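Local coordinates for cytochrome P450 reductase (Amycolatopsis methanolica 239, PDB 5OGX), which transfers electrons from NADH, through FAD and a [2Fe-2S] cluster, to the cytochrome P450 that O-demethylates guaiacol and other lignin-derived aromatics, at residues D62-A66 against E67-S71; L250-L253 against G254-A257. All blocks are in the same frame, centred on the assembly; numbering follows the deposited sequence.

Interaction 1 of 2, residues D62-A66 against E67-S71; sequences DTLSA and EERAS. Unlike the reference sequence in segment 67-71: Glu67 (reference Asp), Ser71 (reference Ala).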
loop_
_atom_site.group_PDB
_atom_site.type_symbol
_atom_site.label_atom_id
_atom_site.label_comp_id
_atom_site.label_asym_id
_atom_site.label_seq_id
_atom_site.Cartn_x
_atom_site.Cartn_y
_atom_site.Cartn_z
ATOM N N ASP A 62 9.914 -4.066 18.686
ATOM C CA ASP A 62 9.601 -5.291 17.960
ATOM C C ASP A 62 10.039 -5.200 16.506
ATOM O O ASP A 62 10.329 -6.228 15.885
ATOM C CB ASP A 62 8.111 -5.610 18.068
ATOM C CG ASP A 62 7.278 -4.858 17.059
ATOM O OD1 ASP A 62 7.183 -3.620 17.182
ATOM O OD2 ASP A 62 6.716 -5.505 16.151
ATOM N N THR A 63 10.111 -3.989 15.953
ATOM C CA THR A 63 10.622 -3.803 14.602
ATOM C C THR A 63 12.139 -3.676 14.560
ATOM O O THR A 63 12.763 -4.068 13.565
ATOM C CB THR A 63 10.011 -2.546 13.963
ATOM O OG1 THR A 63 8.632 -2.432 14.334
ATOM C CG2 THR A 63 10.096 -2.652 12.467
ATOM N N LEU A 64 12.740 -3.139 15.616
ATOM C CA LEU A 64 14.180 -2.886 15.642
ATOM C C LEU A 64 14.657 -3.104 17.077
ATOM O O LEU A 64 14.552 -2.203 17.912
ATOM C CB LEU A 64 14.488 -1.479 15.157
ATOM C CG LEU A 64 15.968 -1.107 15.092
ATOM C CD1 LEU A 64 16.610 -1.750 13.867
ATOM C CD2 LEU A 64 16.130 0.403 15.071
ATOM N N SER A 65 15.203 -4.286 17.342
ATOM C CA SER A 65 15.545 -4.659 18.709
ATOM C C SER A 65 16.772 -3.897 19.209
ATOM O O SER A 65 17.544 -3.323 18.437
ATOM C CB SER A 65 15.802 -6.160 18.791
ATOM O OG SER A 65 17.087 -6.462 18.284
ATOM N N ALA A 66 16.949 -3.896 20.535
ATOM C CA ALA A 66 18.165 -3.321 21.106
ATOM C C ALA A 66 19.400 -4.031 20.569
ATOM O O ALA A 66 20.436 -3.401 20.331
ATOM C CB ALA A 66 18.125 -3.397 22.634
ATOM N N GLU A 67 19.301 -5.346 20.372
ATOM C CA GLU A 67 20.379 -6.102 19.746
ATOM C C GLU A 67 20.710 -5.542 18.369
ATOM O O GLU A 67 21.876 -5.270 18.058
ATOM C CB GLU A 67 19.975 -7.575 19.651
ATOM C CG GLU A 67 21.103 -8.535 19.326
ATOM C CD GLU A 67 20.815 -9.947 19.811
ATOM O OE1 GLU A 67 21.474 -10.892 19.326
ATOM O OE2 GLU A 67 19.928 -10.111 20.677
ATOM N N GLU A 68 19.682 -5.342 17.539
ATOM C CA GLU A 68 19.895 -4.858 16.178
ATOM C C GLU A 68 20.486 -3.454 16.166
ATOM O O GLU A 68 21.341 -3.142 15.330
ATOM C CB GLU A 68 18.580 -4.887 15.397
ATOM C CG GLU A 68 18.068 -6.279 15.067
ATOM C CD GLU A 68 16.726 -6.254 14.349
ATOM O OE1 GLU A 68 16.634 -6.796 13.227
ATOM O OE2 GLU A 68 15.761 -5.688 14.909
ATOM N N ARG A 69 20.032 -2.582 17.072
ATOM C CA ARG A 69 20.614 -1.246 17.154
ATOM C C ARG A 69 22.087 -1.315 17.525
ATOM O O ARG A 69 22.909 -0.572 16.979
ATOM C CB ARG A 69 19.858 -0.397 18.173
ATOM C CG ARG A 69 18.411 -0.178 17.800
ATOM C CD ARG A 69 17.583 0.292 18.977
ATOM N NE ARG A 69 16.174 0.017 18.721
ATOM C CZ ARG A 69 15.210 0.929 18.762
ATOM N NH1 ARG A 69 15.490 2.188 19.065
ATOM N NH2 ARG A 69 13.963 0.572 18.502
ATOM N N ALA A 70 22.435 -2.207 18.453
ATOM C CA ALA A 70 23.823 -2.328 18.880
ATOM C C ALA A 70 24.709 -2.852 17.760
ATOM O O ALA A 70 25.904 -2.535 17.717
ATOM C CB ALA A 70 23.914 -3.243 20.099
ATOM N N SER A 71 24.151 -3.653 16.855
ATOM C CA SER A 71 24.897 -4.132 15.703
ATOM C C SER A 71 24.898 -3.134 14.551
ATOM O O SER A 71 25.499 -3.419 13.508
ATOM C CB SER A 71 24.337 -5.478 15.233
ATOM O OG SER A 71 23.154 -5.307 14.476
HETATM O O HOH W 1 13.248 -7.159 14.697
#

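Interaction 2 of 2, residues L250-L253 against G254-A257; sequences LYDL and GRFA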
loop_
_atom_site.group_PDB
_atom_site.type_symbol
_atom_site.label_atom_id
_atom_site.label_comp_id
_atom_site.label_asym_id
_atom_site.label_seq_id
_atom_site.Cartn_x
_atom_site.Cartn_y
_atom_site.Cartn_z
ATOM N N LEU A 250 -20.129 -4.393 0.295
ATOM C CA LEU A 250 -19.605 -4.503 -1.058
ATOM C C LEU A 250 -19.831 -3.204 -1.812
ATOM O O LEU A 250 -20.778 -2.455 -1.533
ATOM C CB LEU A 250 -20.262 -5.671 -1.806
ATOM C CG LEU A 250 -20.095 -7.066 -1.196
ATOM C CD1 LEU A 250 -21.052 -8.055 -1.843
ATOM C CD2 LEU A 250 -18.630 -7.516 -1.353
ATOM N N TYR A 251 -18.946 -2.925 -2.768
ATOM C CA TYR A 251 -19.085 -1.711 -3.557
ATOM C C TYR A 251 -18.459 -1.897 -4.931
ATOM O O TYR A 251 -17.708 -2.846 -5.179
ATOM C CB TYR A 251 -18.472 -0.487 -2.843
ATOM C CG TYR A 251 -16.997 -0.570 -2.520
ATOM C CD1 TYR A 251 -16.563 -1.101 -1.305
ATOM C CD2 TYR A 251 -16.034 -0.079 -3.404
ATOM C CE1 TYR A 251 -15.222 -1.166 -0.987
ATOM C CE2 TYR A 251 -14.674 -0.139 -3.088
ATOM C CZ TYR A 251 -14.281 -0.688 -1.876
ATOM O OH TYR A 251 -12.948 -0.744 -1.549
ATOM N N ASP A 252 -18.827 -0.988 -5.837
ATOM C CA ASP A 252 -18.304 -0.945 -7.203
ATOM C C ASP A 252 -18.539 -2.252 -7.959
ATOM O O ASP A 252 -17.760 -2.620 -8.840
ATOM C CB ASP A 252 -16.817 -0.579 -7.210
ATOM C CG ASP A 252 -16.600 0.907 -7.055
ATOM O OD1 ASP A 252 -17.611 1.645 -7.084
ATOM O OD2 ASP A 252 -15.433 1.327 -6.891
ATOM N N LEU A 253 -19.622 -2.964 -7.641
ATOM C CA LEU A 253 -19.878 -4.220 -8.338
ATOM C C LEU A 253 -20.025 -3.990 -9.839
ATOM O O LEU A 253 -19.527 -4.787 -10.645
ATOM C CB LEU A 253 -21.118 -4.902 -7.757
ATOM C CG LEU A 253 -20.970 -5.227 -6.265
ATOM C CD1 LEU A 253 -22.236 -5.855 -5.700
ATOM C CD2 LEU A 253 -19.760 -6.144 -6.031
ATOM N N GLY A 254 -20.649 -2.878 -10.233
ATOM C CA GLY A 254 -20.800 -2.595 -11.655
ATOM C C GLY A 254 -19.467 -2.379 -12.349
ATOM O O GLY A 254 -19.275 -2.807 -13.494
ATOM N N ARG A 255 -18.523 -1.726 -11.659
ATOM C CA ARG A 255 -17.196 -1.498 -12.230
ATOM C C ARG A 255 -16.466 -2.813 -12.459
ATOM O O ARG A 255 -15.857 -3.017 -13.515
ATOM C CB ARG A 255 -16.358 -0.579 -11.326
ATOM C CG ARG A 255 -14.867 -0.685 -11.623
ATOM C CD ARG A 255 -14.090 0.630 -11.521
ATOM N NE ARG A 255 -13.982 1.052 -10.137
ATOM C CZ ARG A 255 -13.062 1.880 -9.636
ATOM N NH1 ARG A 255 -12.111 2.421 -10.388
ATOM N NH2 ARG A 255 -13.116 2.183 -8.350
ATOM N N PHE A 256 -16.519 -3.729 -11.487
ATOM C CA PHE A 256 -15.844 -5.007 -11.673
ATOM C C PHE A 256 -16.534 -5.846 -12.735
ATOM O O PHE A 256 -15.865 -6.603 -13.447
ATOM C CB PHE A 256 -15.767 -5.755 -10.346
ATOM C CG PHE A 256 -14.989 -5.012 -9.304
ATOM C CD1 PHE A 256 -13.662 -4.708 -9.521
ATOM C CD2 PHE A 256 -15.596 -4.582 -8.140
ATOM C CE1 PHE A 256 -12.928 -3.989 -8.559
ATOM C CE2 PHE A 256 -14.891 -3.867 -7.194
ATOM C CZ PHE A 256 -13.544 -3.580 -7.402
ATOM N N ALA A 257 -17.860 -5.716 -12.867
ATOM C CA ALA A 257 -18.567 -6.447 -13.911
ATOM C C ALA A 257 -18.123 -5.983 -15.291
ATOM O O ALA A 257 -17.959 -6.801 -16.203
ATOM C CB ALA A 257 -20.080 -6.283 -13.739
#

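Interaction 1 of 2, residues D62-A66 against E67-S71
Ser65 and Glu68 hold each other at the start of helix 66-70, the side chain of each bonding the backbone N of the other. Ser65 OG sits between its own backbone N and carbonyl carbon (chi1 78°), a position that turns it back over the first turn, where it accepts from Glu68 N at 2.9 Å. In return the outstretched Glu68 brings OE2 to Ser65 N, whose N-H meets its anti lone pair at 2.9 Å in a nearly straight bond (164°). OE1 forms a salt bridge with Lys46, so that both carboxylate oxygens are held.

Arg69 reaches back past the cap with a two-pronged hold on one oxygen: NE and NH2 each donate to Leu64 O at 2.9 Å, NH2 in the carbonyl plane and NE from above it. That oxygen lies in the guanidinium plane, and Leu64 CD2 rests over one face of the group, touching Arg69 CG at 3.6 Å. NH2 has a second acceptor in Ala59 O. Leu64 CD1 leans on Glu68 CB, 4.0 Å away, and the leucine packs further on Leu73 and Leu75 of strand 73-75. The reciprocal Ser65-Glu68 pair is a capping box, here starting a short helix in the [2Fe-2S] domain.

Interaction 2 of 2, residues L250-L253 against G254-A257
Asp252 and Arg255, three residues apart, are joined by a salt bridge where helix 253-262 begins. Their side chains leave the backbone alongside one another, and Arg255 NH2 donates to Asp252 OD2 at 2.9 Å. The oxygen lies at the guanidinium edge, yet the nitrogen approaches from above the carboxylate plane, the two flat groups being turned 78° against each other. A kink midway along the arginine chain (chi3 71°) folds its guanidinium back toward the aspartate. Each residue has a further ionic partner: Asp252 OD1 pairs with Arg119 and Arg255 NH2 with Glu162, making a small cluster of two acids and two arginines, whose like charges the acids probably offset. Without this guanidinium, as with an alanine here, Glu162 would probably lose its cation and Asp252 be left to Arg119, the bridge between the two acids gone.

Backbone bonds begin the helix. Phe256 N donates to Asp252 O at 3.1 Å, and Ala257 N to Leu253 O at 2.9 Å. Asp252 occupies the N-cap position, but its carboxylate is committed to the arginines instead of the helix's first amides.

Ring contacts come from Phe256. The ring turns back toward the Tyr251-Asp252 backbone, bringing CE2 to 3.8 Å from Asp252 CB and CD2 to 3.0 Å from Asp252 O; Tyr251 O meets the ring edge at 3.6 Å from CE2. Phe256 also stacks on Phe268 and packs against Leu219 and Val223 of helix 219-232. The arrangement is a helix N-terminus in the parallel alpha/beta NAD-binding domain, tied by charge to the FAD-binding domain through Arg119 and Glu162.

In the fold
Two helix starts show how one task can be solved in different ways. Interaction 1 closes its helix start with a reciprocal cap, whereas interaction 2 spends the N-cap side chain on ionic links to another domain. They lie on opposite sides of the chain's centre, with their centres 45 Å apart and nearest atoms about 27 Å apart, so neither touches the other. Each nonetheless lies near a cofactor through a residue at its margin: the side chain of Thr63 is about 5 Å from the [2Fe-2S] cluster and its OG1 hydrogen-bonds to Gly40 O, while that of Tyr251 is about 7 Å from FAD and hydrogen-bonds to the FAD-binding residue His164.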